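Local coordinates for DNA repair and recombination protein radB (Thermococcus kodakarensis, PDB 2CVH) that probably takes part in DNA repair and homologous recombination, binding DNA and ATP with very weak ATPase activity but without promoting strand exchange, at residues G32-A37 with V48-T53; L36-G41 with G55-E60; K89-V94 with V109-I114; R133-L138 with V149-Q154. All coordinates share one frame; numbering follows the deposited sequence.

Contact 1 (G32-A37 with V48-T53); sequences GKTTLA and VAYVDT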
loop_
_atom_site.group_PDB
_atom_site.type_symbol
_atom_site.label_atom_id
_atom_site.label_comp_id
_atom_site.label_asym_id
_atom_site.label_seq_id
_atom_site.Cartn_x
_atom_site.Cartn_y
_atom_site.Cartn_z
ATOM N N GLY A 32 0.610 3.103 -10.099
ATOM C CA GLY A 32 0.282 4.187 -9.191
ATOM C C GLY A 32 0.139 3.763 -7.739
ATOM O O GLY A 32 -0.261 4.577 -6.904
ATOM N N LYS A 33 0.460 2.509 -7.417
ATOM C CA LYS A 33 0.328 2.025 -6.041
ATOM C C LYS A 33 1.277 2.730 -5.060
ATOM O O LYS A 33 0.844 3.206 -4.003
ATOM C CB LYS A 33 0.435 0.510 -5.971
ATOM C CG LYS A 33 1.671 -0.090 -6.531
ATOM C CD LYS A 33 1.512 -1.603 -6.599
ATOM C CE LYS A 33 2.850 -2.295 -6.745
ATOM N NZ LYS A 33 3.498 -2.113 -8.062
ATOM N N THR A 34 2.542 2.864 -5.447
ATOM C CA THR A 34 3.531 3.569 -4.638
ATOM C C THR A 34 3.193 5.076 -4.520
ATOM O O THR A 34 3.243 5.669 -3.429
ATOM C CB THR A 34 4.929 3.385 -5.241
ATOM O OG1 THR A 34 5.182 1.974 -5.400
ATOM C CG2 THR A 34 6.001 4.009 -4.315
ATOM N N THR A 35 2.794 5.688 -5.627
ATOM C CA THR A 35 2.443 7.096 -5.573
ATOM C C THR A 35 1.256 7.281 -4.643
ATOM O O THR A 35 1.194 8.254 -3.903
ATOM C CB THR A 35 2.135 7.682 -6.991
ATOM O OG1 THR A 35 3.225 7.377 -7.864
ATOM C CG2 THR A 35 1.973 9.214 -6.945
ATOM N N LEU A 36 0.320 6.336 -4.663
ATOM C CA LEU A 36 -0.864 6.417 -3.808
ATOM C C LEU A 36 -0.389 6.370 -2.346
ATOM O O LEU A 36 -0.833 7.159 -1.500
ATOM C CB LEU A 36 -1.795 5.230 -4.082
ATOM C CG LEU A 36 -3.317 5.375 -3.973
ATOM C CD1 LEU A 36 -3.898 4.013 -3.578
ATOM C CD2 LEU A 36 -3.749 6.452 -2.983
ATOM N N ALA A 37 0.507 5.433 -2.063
ATOM C CA ALA A 37 1.063 5.280 -0.723
ATOM C C ALA A 37 1.733 6.582 -0.278
ATOM O O ALA A 37 1.432 7.099 0.811
ATOM C CB ALA A 37 2.073 4.129 -0.709
ATOM N N VAL A 48 5.117 8.104 8.991
ATOM C CA VAL A 48 4.726 6.998 8.163
ATOM C C VAL A 48 5.863 6.021 8.239
ATOM O O VAL A 48 7.003 6.397 7.936
ATOM C CB VAL A 48 4.613 7.425 6.688
ATOM C CG1 VAL A 48 4.332 6.216 5.793
ATOM C CG2 VAL A 48 3.552 8.450 6.528
ATOM N N ALA A 49 5.570 4.792 8.672
ATOM C CA ALA A 49 6.589 3.744 8.735
ATOM C C ALA A 49 6.519 3.158 7.339
ATOM O O ALA A 49 5.467 2.683 6.927
ATOM C CB ALA A 49 6.227 2.680 9.782
ATOM N N TYR A 50 7.621 3.179 6.611
ATOM C CA TYR A 50 7.611 2.694 5.256
ATOM C C TYR A 50 8.656 1.606 5.085
ATOM O O TYR A 50 9.852 1.858 5.122
ATOM C CB TYR A 50 7.841 3.888 4.309
ATOM C CG TYR A 50 7.388 3.676 2.877
ATOM C CD1 TYR A 50 8.007 2.706 2.062
ATOM C CD2 TYR A 50 6.355 4.451 2.327
ATOM C CE1 TYR A 50 7.606 2.503 0.730
ATOM C CE2 TYR A 50 5.948 4.264 0.994
ATOM C CZ TYR A 50 6.576 3.282 0.202
ATOM O OH TYR A 50 6.157 3.050 -1.099
ATOM N N VAL A 51 8.192 0.369 4.975
ATOM C CA VAL A 51 9.080 -0.774 4.800
ATOM C C VAL A 51 9.224 -0.955 3.301
ATOM O O VAL A 51 8.306 -1.434 2.625
ATOM C CB VAL A 51 8.498 -2.042 5.461
ATOM C CG1 VAL A 51 9.446 -3.206 5.278
ATOM C CG2 VAL A 51 8.245 -1.781 6.955
ATOM N N ASP A 52 10.359 -0.504 2.783
ATOM C CA ASP A 52 10.613 -0.557 1.364
ATOM C C ASP A 52 11.584 -1.627 0.984
ATOM O O ASP A 52 12.786 -1.392 0.915
ATOM C CB ASP A 52 11.114 0.791 0.867
ATOM C CG ASP A 52 11.056 0.912 -0.647
ATOM O OD1 ASP A 52 10.425 0.065 -1.327
ATOM O OD2 ASP A 52 11.637 1.869 -1.170
ATOM N N THR A 53 11.049 -2.790 0.669
ATOM C CA THR A 53 11.861 -3.922 0.281
ATOM C C THR A 53 12.135 -3.889 -1.214
ATOM O O THR A 53 13.133 -4.420 -1.673
ATOM C CB THR A 53 11.136 -5.232 0.642
ATOM O OG1 THR A 53 10.413 -5.046 1.868
ATOM C CG2 THR A 53 12.134 -6.357 0.858
#
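Y50 holds its CG anti to the backbone N (chi1 -159°), and T34 holds its methyl CG2 in the same relation to its own N. These torsions send the tyrosine ring out from strand 47-52 and bring the threonine methyl to the hydroxyl end of the tyrosine. The site is the start of helix 33-44, where the P-loop (Walker A) of the RecA-like fold runs into the helix. G32, K33 and T34 belong to the predicted ATP-binding site. The side chains of T34 and Y50 cross at about a right angle, with T34 CG2 3.4 Å from Y50 OH. One helical turn further on, A37 faces the strand. Its CB meets the ring obliquely, 4.2 Å from Y50 CE2. Two methyl groups along one helix thus touch the phenol. G32 is the N-cap residue, with a positive phi (106°) that suits glycine. G32 O accepts from L36 N at 2.9 Å. The backbones stay apart, with 9.2 Å between A37 CA and Y50 CA, so the ring bridges the gap. Around it, F57 meets the Y50 ring edge-to-face, and V110 of strand 106-112 touches it. Y50 OH makes a weak hydrogen bond with D112 OD2.

Contact 2 (L36-G41 with G55-E60); sequences LALQTG and GGFSPE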
loop_
_atom_site.group_PDB
_atom_site.type_symbol
_atom_site.label_atom_id
_atom_site.label_comp_id
_atom_site.label_asym_id
_atom_site.label_seq_id
_atom_site.Cartn_x
_atom_site.Cartn_y
_atom_site.Cartn_z
ATOM N N LEU A 36 0.320 6.336 -4.663
ATOM C CA LEU A 36 -0.864 6.417 -3.808
ATOM C C LEU A 36 -0.389 6.370 -2.346
ATOM O O LEU A 36 -0.833 7.159 -1.500
ATOM C CB LEU A 36 -1.795 5.230 -4.082
ATOM C CG LEU A 36 -3.317 5.375 -3.973
ATOM C CD1 LEU A 36 -3.898 4.013 -3.578
ATOM C CD2 LEU A 36 -3.749 6.452 -2.983
ATOM N N ALA A 37 0.507 5.433 -2.063
ATOM C CA ALA A 37 1.063 5.280 -0.723
ATOM C C ALA A 37 1.733 6.582 -0.278
ATOM O O ALA A 37 1.432 7.099 0.811
ATOM C CB ALA A 37 2.073 4.129 -0.709
ATOM N N LEU A 38 2.589 7.126 -1.150
ATOM C CA LEU A 38 3.314 8.376 -0.891
ATOM C C LEU A 38 2.368 9.534 -0.594
ATOM O O LEU A 38 2.574 10.289 0.357
ATOM C CB LEU A 38 4.202 8.762 -2.093
ATOM C CG LEU A 38 5.675 8.362 -2.303
ATOM C CD1 LEU A 38 6.242 9.030 -3.579
ATOM C CD2 LEU A 38 6.513 8.805 -1.129
ATOM N N GLN A 39 1.323 9.662 -1.408
ATOM C CA GLN A 39 0.358 10.722 -1.255
ATOM C C GLN A 39 -0.482 10.606 -0.004
ATOM O O GLN A 39 -0.775 11.616 0.644
ATOM C CB GLN A 39 -0.536 10.790 -2.486
ATOM C CG GLN A 39 -1.600 11.878 -2.438
ATOM C CD GLN A 39 -2.021 12.331 -3.833
ATOM O OE1 GLN A 39 -3.212 12.470 -4.138
ATOM N NE2 GLN A 39 -1.035 12.598 -4.676
ATOM N N THR A 40 -0.913 9.392 0.317
ATOM C CA THR A 40 -1.707 9.194 1.524
ATOM C C THR A 40 -0.823 9.563 2.733
ATOM O O THR A 40 -1.228 10.350 3.577
ATOM C CB THR A 40 -2.205 7.740 1.626
ATOM O OG1 THR A 40 -2.946 7.430 0.442
ATOM C CG2 THR A 40 -3.116 7.553 2.847
ATOM N N GLY A 41 0.404 9.045 2.754
ATOM C CA GLY A 41 1.334 9.354 3.830
ATOM C C GLY A 41 1.611 10.847 3.920
ATOM O O GLY A 41 1.472 11.468 4.973
ATOM N N GLY A 55 12.492 -0.976 -3.092
ATOM C CA GLY A 55 13.134 0.223 -3.593
ATOM C C GLY A 55 12.168 1.031 -4.442
ATOM O O GLY A 55 12.571 1.667 -5.411
ATOM N N GLY A 56 10.883 0.983 -4.094
ATOM C CA GLY A 56 9.877 1.741 -4.820
ATOM C C GLY A 56 9.686 3.149 -4.281
ATOM O O GLY A 56 8.979 3.954 -4.880
ATOM N N PHE A 57 10.321 3.461 -3.152
ATOM C CA PHE A 57 10.196 4.783 -2.531
ATOM C C PHE A 57 11.191 5.786 -3.099
ATOM O O PHE A 57 12.393 5.524 -3.148
ATOM C CB PHE A 57 10.369 4.701 -1.012
ATOM C CG PHE A 57 10.296 6.031 -0.340
ATOM C CD1 PHE A 57 11.438 6.798 -0.158
ATOM C CD2 PHE A 57 9.079 6.541 0.073
ATOM C CE1 PHE A 57 11.360 8.068 0.430
ATOM C CE2 PHE A 57 8.989 7.809 0.664
ATOM C CZ PHE A 57 10.130 8.574 0.841
ATOM N N SER A 58 10.694 6.951 -3.480
ATOM C CA SER A 58 11.563 7.981 -4.060
ATOM C C SER A 58 11.425 9.292 -3.334
ATOM O O SER A 58 10.360 9.900 -3.371
ATOM C CB SER A 58 11.244 8.216 -5.541
ATOM O OG SER A 58 12.022 9.280 -6.040
ATOM N N PRO A 59 12.511 9.736 -2.655
ATOM C CA PRO A 59 12.585 10.986 -1.891
ATOM C C PRO A 59 12.249 12.170 -2.773
ATOM O O PRO A 59 11.439 13.018 -2.394
ATOM C CB PRO A 59 14.048 11.019 -1.446
ATOM C CG PRO A 59 14.367 9.578 -1.232
ATOM C CD PRO A 59 13.742 8.937 -2.459
ATOM N N GLU A 60 12.848 12.189 -3.967
ATOM C CA GLU A 60 12.629 13.259 -4.957
ATOM C C GLU A 60 11.174 13.368 -5.380
ATOM O O GLU A 60 10.627 14.478 -5.503
ATOM C CB GLU A 60 13.464 13.021 -6.210
ATOM C CG GLU A 60 14.925 13.289 -6.024
ATOM C CD GLU A 60 15.721 12.066 -5.630
ATOM O OE1 GLU A 60 15.146 11.052 -5.173
ATOM O OE2 GLU A 60 16.952 12.135 -5.779
#
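L38 meets F57 through one branch of its isobutyl group. L38 CD2 lies 3.2 Å from F57 CE2, which is tight for two carbons. The same methyl is 3.6 Å from F57 CD2 and 4.1 Å from F57 CZ, so it borders the CD2-CE2-CZ side of the ring and approaches it obliquely. The two side chains cross at about a right angle. The other branch goes to the backbone beyond: L38 CD1 is 4.2 Å from S58 O. L38 chi1 is -91°, off the staggered values, which fits with the tight approach of CD2 to the ring. F57 has CG anti to its backbone N, and this swings the ring back to the helix. In the P-loop NTPase core, helix 33-44 carries the end of the Walker A motif. Here it packs on the loop that leaves strand 47-52 and enters helix 59-67. F80 of strand 80-83 touches both L38 and F57, and meets the phenyl ring with planes at about 35°. D52 pins the loop: its OD1 accepts from G56 N and its OD2 from F57 N. S58 is the N-cap of helix 59-67, and its OG caps R61 N. That helix adds R61, L62 and M65 around L38. On the helix side, L36 O takes two donors from one residue. T40 N is 2.9 Å from L36 O, and T40 OG1 also donates to it, from 39° above the carbonyl plane.

Contact 3 (K89-V94 with V109-I114); sequences KEQRRV and VVVDSI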
loop_
_atom_site.group_PDB
_atom_site.type_symbol
_atom_site.label_atom_id
_atom_site.label_comp_id
_atom_site.label_asym_id
_atom_site.label_seq_id
_atom_site.Cartn_x
_atom_site.Cartn_y
_atom_site.Cartn_z
ATOM N N LYS A 89 15.135 -10.675 3.837
ATOM C CA LYS A 89 15.489 -11.467 5.022
ATOM C C LYS A 89 15.135 -10.755 6.332
ATOM O O LYS A 89 14.366 -11.277 7.147
ATOM C CB LYS A 89 16.964 -11.883 5.003
ATOM C CG LYS A 89 17.876 -11.004 4.170
ATOM C CD LYS A 89 18.803 -11.870 3.330
ATOM C CE LYS A 89 18.013 -12.907 2.524
ATOM N NZ LYS A 89 18.865 -13.700 1.588
ATOM N N GLU A 90 15.664 -9.549 6.529
ATOM C CA GLU A 90 15.334 -8.808 7.739
ATOM C C GLU A 90 13.919 -8.232 7.645
ATOM O O GLU A 90 13.495 -7.491 8.519
ATOM C CB GLU A 90 16.375 -7.712 8.059
ATOM C CG GLU A 90 16.417 -6.521 7.103
ATOM C CD GLU A 90 17.131 -5.299 7.684
ATOM O OE1 GLU A 90 17.040 -5.061 8.912
ATOM O OE2 GLU A 90 17.771 -4.562 6.906
ATOM N N GLN A 91 13.197 -8.604 6.586
ATOM C CA GLN A 91 11.819 -8.172 6.338
ATOM C C GLN A 91 10.961 -8.493 7.572
ATOM O O GLN A 91 10.475 -7.591 8.255
ATOM C CB GLN A 91 11.274 -8.902 5.102
ATOM C CG GLN A 91 10.517 -8.036 4.093
ATOM C CD GLN A 91 9.110 -7.661 4.541
ATOM O OE1 GLN A 91 8.920 -6.994 5.559
ATOM N NE2 GLN A 91 8.120 -8.061 3.763
ATOM N N ARG A 92 10.817 -9.780 7.879
ATOM C CA ARG A 92 10.051 -10.213 9.045
ATOM C C ARG A 92 10.623 -9.572 10.322
ATOM O O ARG A 92 9.882 -9.257 11.254
ATOM C CB ARG A 92 10.067 -11.749 9.138
ATOM C CG ARG A 92 9.757 -12.354 10.521
ATOM C CD ARG A 92 8.355 -12.980 10.644
ATOM N NE ARG A 92 7.297 -11.978 10.671
ATOM C CZ ARG A 92 7.121 -11.101 11.653
ATOM N NH1 ARG A 92 7.920 -11.108 12.709
ATOM N NH2 ARG A 92 6.201 -10.161 11.535
ATOM N N ARG A 93 11.935 -9.345 10.341
ATOM C CA ARG A 93 12.605 -8.729 11.492
ATOM C C ARG A 93 12.201 -7.263 11.624
ATOM O O ARG A 93 11.983 -6.753 12.731
ATOM C CB ARG A 93 14.122 -8.831 11.340
ATOM C CG ARG A 93 14.578 -10.185 10.844
ATOM C CD ARG A 93 16.085 -10.234 10.644
ATOM N NE ARG A 93 16.481 -11.392 9.844
ATOM C CZ ARG A 93 17.482 -11.397 8.968
ATOM N NH1 ARG A 93 18.207 -10.302 8.760
ATOM N NH2 ARG A 93 17.764 -12.510 8.310
ATOM N N VAL A 94 12.086 -6.609 10.471
ATOM C CA VAL A 94 11.707 -5.204 10.369
ATOM C C VAL A 94 10.255 -5.064 10.801
ATOM O O VAL A 94 9.912 -4.170 11.574
ATOM C CB VAL A 94 11.865 -4.696 8.904
ATOM C CG1 VAL A 94 11.095 -3.394 8.689
ATOM C CG2 VAL A 94 13.344 -4.515 8.573
ATOM N N VAL A 109 1.305 3.000 8.044
ATOM C CA VAL A 109 2.391 2.035 7.858
ATOM C C VAL A 109 2.220 1.605 6.395
ATOM O O VAL A 109 1.092 1.456 5.927
ATOM C CB VAL A 109 2.253 0.760 8.787
ATOM C CG1 VAL A 109 3.371 -0.232 8.505
ATOM C CG2 VAL A 109 2.275 1.155 10.268
ATOM N N VAL A 110 3.323 1.427 5.681
ATOM C CA VAL A 110 3.291 1.001 4.289
ATOM C C VAL A 110 4.344 -0.060 4.156
ATOM O O VAL A 110 5.460 0.120 4.639
ATOM C CB VAL A 110 3.649 2.149 3.280
ATOM C CG1 VAL A 110 3.629 1.600 1.859
ATOM C CG2 VAL A 110 2.687 3.350 3.431
ATOM N N VAL A 111 3.977 -1.206 3.596
ATOM C CA VAL A 111 4.958 -2.262 3.381
ATOM C C VAL A 111 5.007 -2.417 1.873
ATOM O O VAL A 111 3.969 -2.391 1.215
ATOM C CB VAL A 111 4.582 -3.591 4.083
ATOM C CG1 VAL A 111 5.710 -4.604 3.891
ATOM C CG2 VAL A 111 4.351 -3.351 5.583
ATOM N N ASP A 112 6.205 -2.528 1.318
ATOM C CA ASP A 112 6.354 -2.621 -0.125
ATOM C C ASP A 112 7.529 -3.523 -0.429
ATOM O O ASP A 112 8.651 -3.052 -0.541
ATOM C CB ASP A 112 6.598 -1.203 -0.673
ATOM C CG ASP A 112 6.659 -1.136 -2.195
ATOM O OD1 ASP A 112 6.712 -2.181 -2.882
ATOM O OD2 ASP A 112 6.653 0.005 -2.704
ATOM N N SER A 113 7.276 -4.798 -0.675
ATOM C CA SER A 113 5.945 -5.377 -0.698
ATOM C C SER A 113 6.026 -6.736 -0.031
ATOM O O SER A 113 5.456 -6.943 1.032
ATOM C CB SER A 113 5.512 -5.552 -2.152
ATOM O OG SER A 113 6.497 -6.234 -2.913
ATOM N N ILE A 114 6.765 -7.632 -0.693
ATOM C CA ILE A 114 7.061 -9.026 -0.311
ATOM C C ILE A 114 6.459 -10.141 -1.194
ATOM O O ILE A 114 5.438 -10.752 -0.858
ATOM C CB ILE A 114 6.873 -9.343 1.227
ATOM C CG1 ILE A 114 7.721 -10.566 1.600
ATOM C CG2 ILE A 114 5.394 -9.597 1.600
ATOM C CD1 ILE A 114 7.605 -10.980 3.040
#
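The side-chain amide of Q91 is the flat group that reaches I114. I114 CD1 and V111 CG1 lie on opposite sides of its plane. The nitrogen does most of the touching: Q91 NE2 is 3.1 Å from I114 CD1. The same NE2 is also 3.1 Å from I114 CB, which lies close to the amide plane beyond the nitrogen. Contacts this short leave the exact placing of the amide doubtful. On the V111 side, Q91 NE2 lies 4.2 Å from V111 CG1. Q91 lies in helix 90-101, and a bend at chi2 (-76°) turns its amide toward the end of strand 106-112 and the residues after it. I114 extends CG1 anti to its backbone N, and this lays CD1 by the amide. A second flat group, the guanidinium of R93, stays within residues 89-94. One of its faces rests on the peptide between K89 and E90, with K89 C over its centre. The strand ends in three valines and D112, a sequence like the Walker B motif of RecA-like ATPases. The D112-S113 peptide is cis, and the chain then turns to I114. Q134 of helix 128-145 touches both Q91 and I114, while V51 of strand 47-52 packs on Q91. S113 O is 4.0 Å from Q91 NE2. The pairing thus sets a polar amide nitrogen against aliphatic carbon, with no hydrogen bond between the two segments.

Contact 4 (R133-L138 with V149-Q154); sequences RQLQVL and VIVINQ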
loop_
_atom_site.group_PDB
_atom_site.type_symbol
_atom_site.label_atom_id
_atom_site.label_comp_id
_atom_site.label_asym_id
_atom_site.label_seq_id
_atom_site.Cartn_x
_atom_site.Cartn_y
_atom_site.Cartn_z
ATOM N N ARG A 133 2.754 -14.758 9.376
ATOM C CA ARG A 133 3.403 -14.222 10.573
ATOM C C ARG A 133 3.395 -12.697 10.451
ATOM O O ARG A 133 2.906 -11.981 11.327
ATOM C CB ARG A 133 4.871 -14.678 10.614
ATOM C CG ARG A 133 5.371 -15.175 11.969
ATOM C CD ARG A 133 4.972 -16.635 12.190
ATOM N NE ARG A 133 5.699 -17.552 11.311
ATOM C CZ ARG A 133 5.449 -18.855 11.216
ATOM N NH1 ARG A 133 4.482 -19.406 11.939
ATOM N NH2 ARG A 133 6.192 -19.615 10.424
ATOM N N GLN A 134 3.943 -12.227 9.335
ATOM C CA GLN A 134 4.041 -10.809 9.016
ATOM C C GLN A 134 2.690 -10.110 8.952
ATOM O O GLN A 134 2.483 -9.084 9.591
ATOM C CB GLN A 134 4.790 -10.648 7.693
ATOM C CG GLN A 134 6.232 -11.118 7.796
ATOM C CD GLN A 134 6.958 -11.184 6.469
ATOM O OE1 GLN A 134 7.173 -10.166 5.811
ATOM N NE2 GLN A 134 7.358 -12.391 6.078
ATOM N N LEU A 135 1.765 -10.679 8.191
ATOM C CA LEU A 135 0.445 -10.093 8.052
ATOM C C LEU A 135 -0.206 -9.963 9.414
ATOM O O LEU A 135 -0.754 -8.911 9.751
ATOM C CB LEU A 135 -0.410 -10.911 7.078
ATOM C CG LEU A 135 0.019 -10.818 5.600
ATOM C CD1 LEU A 135 -0.850 -11.724 4.740
ATOM C CD2 LEU A 135 -0.068 -9.369 5.085
ATOM N N GLN A 136 -0.082 -11.000 10.236
ATOM C CA GLN A 136 -0.655 -10.952 11.573
ATOM C C GLN A 136 -0.007 -9.861 12.415
ATOM O O GLN A 136 -0.708 -9.156 13.148
ATOM C CB GLN A 136 -0.563 -12.309 12.275
ATOM C CG GLN A 136 -1.761 -13.202 11.984
ATOM C CD GLN A 136 -3.087 -12.449 12.098
ATOM O OE1 GLN A 136 -3.829 -12.330 11.118
ATOM N NE2 GLN A 136 -3.381 -11.925 13.292
ATOM N N VAL A 137 1.316 -9.722 12.328
ATOM C CA VAL A 137 1.994 -8.669 13.079
ATOM C C VAL A 137 1.487 -7.308 12.590
ATOM O O VAL A 137 1.153 -6.435 13.394
ATOM C CB VAL A 137 3.536 -8.769 12.958
ATOM C CG1 VAL A 137 4.223 -7.605 13.703
ATOM C CG2 VAL A 137 4.002 -10.092 13.537
ATOM N N LEU A 138 1.317 -7.164 11.279
ATOM C CA LEU A 138 0.823 -5.903 10.723
ATOM C C LEU A 138 -0.606 -5.609 11.185
ATOM O O LEU A 138 -0.930 -4.459 11.515
ATOM C CB LEU A 138 0.919 -5.909 9.184
ATOM C CG LEU A 138 2.367 -5.870 8.672
ATOM C CD1 LEU A 138 2.445 -6.162 7.177
ATOM C CD2 LEU A 138 3.016 -4.516 9.022
ATOM N N VAL A 149 -2.756 0.062 7.482
ATOM C CA VAL A 149 -1.548 -0.598 7.046
ATOM C C VAL A 149 -1.800 -0.931 5.569
ATOM O O VAL A 149 -2.692 -1.718 5.250
ATOM C CB VAL A 149 -1.248 -1.891 7.803
ATOM C CG1 VAL A 149 -0.004 -2.538 7.225
ATOM C CG2 VAL A 149 -0.995 -1.599 9.273
ATOM N N ILE A 150 -1.078 -0.254 4.680
ATOM C CA ILE A 150 -1.183 -0.487 3.248
ATOM C C ILE A 150 -0.146 -1.518 2.884
ATOM O O ILE A 150 1.032 -1.402 3.242
ATOM C CB ILE A 150 -0.926 0.800 2.425
ATOM C CG1 ILE A 150 -2.041 1.816 2.673
ATOM C CG2 ILE A 150 -0.818 0.446 0.925
ATOM C CD1 ILE A 150 -1.701 3.248 2.226
ATOM N N VAL A 151 -0.601 -2.564 2.211
ATOM C CA VAL A 151 0.262 -3.642 1.776
ATOM C C VAL A 151 0.290 -3.580 0.238
ATOM O O VAL A 151 -0.712 -3.812 -0.436
ATOM C CB VAL A 151 -0.288 -5.011 2.263
ATOM C CG1 VAL A 151 0.503 -6.115 1.658
ATOM C CG2 VAL A 151 -0.212 -5.102 3.781
ATOM N N ILE A 152 1.428 -3.194 -0.305
ATOM C CA ILE A 152 1.582 -3.068 -1.733
ATOM C C ILE A 152 2.171 -4.345 -2.310
ATOM O O ILE A 152 3.063 -4.932 -1.723
ATOM C CB ILE A 152 2.446 -1.828 -2.055
ATOM C CG1 ILE A 152 1.620 -0.565 -1.835
ATOM C CG2 ILE A 152 3.017 -1.892 -3.472
ATOM C CD1 ILE A 152 2.447 0.719 -1.844
ATOM N N ASN A 153 1.610 -4.820 -3.420
ATOM C CA ASN A 153 2.111 -6.028 -4.069
ATOM C C ASN A 153 1.933 -5.857 -5.573
ATOM O O ASN A 153 1.207 -4.972 -6.020
ATOM C CB ASN A 153 1.291 -7.255 -3.634
ATOM C CG ASN A 153 1.153 -7.373 -2.131
ATOM O OD1 ASN A 153 2.044 -7.882 -1.457
ATOM N ND2 ASN A 153 0.032 -6.898 -1.594
ATOM N N GLN A 154 2.573 -6.718 -6.351
ATOM C CA GLN A 154 2.416 -6.689 -7.801
ATOM C C GLN A 154 1.203 -7.568 -8.184
ATOM O O GLN A 154 0.860 -8.535 -7.488
ATOM C CB GLN A 154 3.674 -7.209 -8.490
ATOM C CG GLN A 154 4.918 -6.388 -8.220
ATOM C CD GLN A 154 4.781 -4.955 -8.691
ATOM O OE1 GLN A 154 5.059 -4.021 -7.942
ATOM N NE2 GLN A 154 4.367 -4.773 -9.939
#
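L138 and V149 form the closest part of this contact. L138 has CG anti to its carbonyl carbon (chi1 -69°) with chi2 extended, and this spreads its two methyls toward the strand. V149 puts CG1 anti to its own backbone N (chi1 177°). The two side chains then cross at about a right angle. V149 CG1 lies 4.0 Å from L138 CB and an equal distance from L138 CD2, so one methyl rests against both the root and one tip of the leucine. The other methyl takes a different partner: V149 CG2 rests 3.6 Å from L138 O, on the helix backbone. L135, one turn earlier, has nearly the same rotamer as L138. Its CB does not face the strand, but the extended end comes nearer, with L135 CD2 4.5 Å from V151 CG2. L138 CD1 reaches that same V151 methyl at 4.4 Å. V151 CG2 is therefore shared by two leucines. V149 and V151 are two apart on the strand and face the same way.

The helix and strand belong to a beta-alpha-beta unit made of strand 106-112, helix 128-145 and strand 149-153. The helix segment runs nearly antiparallel to the strand, at 153°, and their segment axes approach to 10.6 Å. L22 of the next strand, 22-26, touches L135, L138 and V149. V111 of strand 106-112 also touches L138. All four residues are buried and meet through aliphatic groups and one carbonyl oxygen. This part of the helix thus meets the strand through apolar contact and fit, without directional bonds between the two segments.

Contacts 1 and 2 share L36 and A37, and their centres lie about 5 Å apart. Probable backbone hydrogen bonds between neighbouring strands join contact 1 to contact 3 (V51 O to D112 N, 2.7 Å) and contact 3 to contact 4 (V111 N to I150 O, 3.0 Å). The centres of contacts 3 and 4 lie about 8 Å apart. Helix 33-44 reaches contact 4 too, since A37 CB is 3.6 Å from I152 CD1. At the predicted ATP site, K33 of contact 1 is hydrogen-bonded through NZ to Q154 OE1 of contact 4, though the modelled separation of 2.5 Å is short. The side chain of S113 is about 6 Å from that of K33. Contacts 2 and 4 lie on opposite sides of the chain's centre.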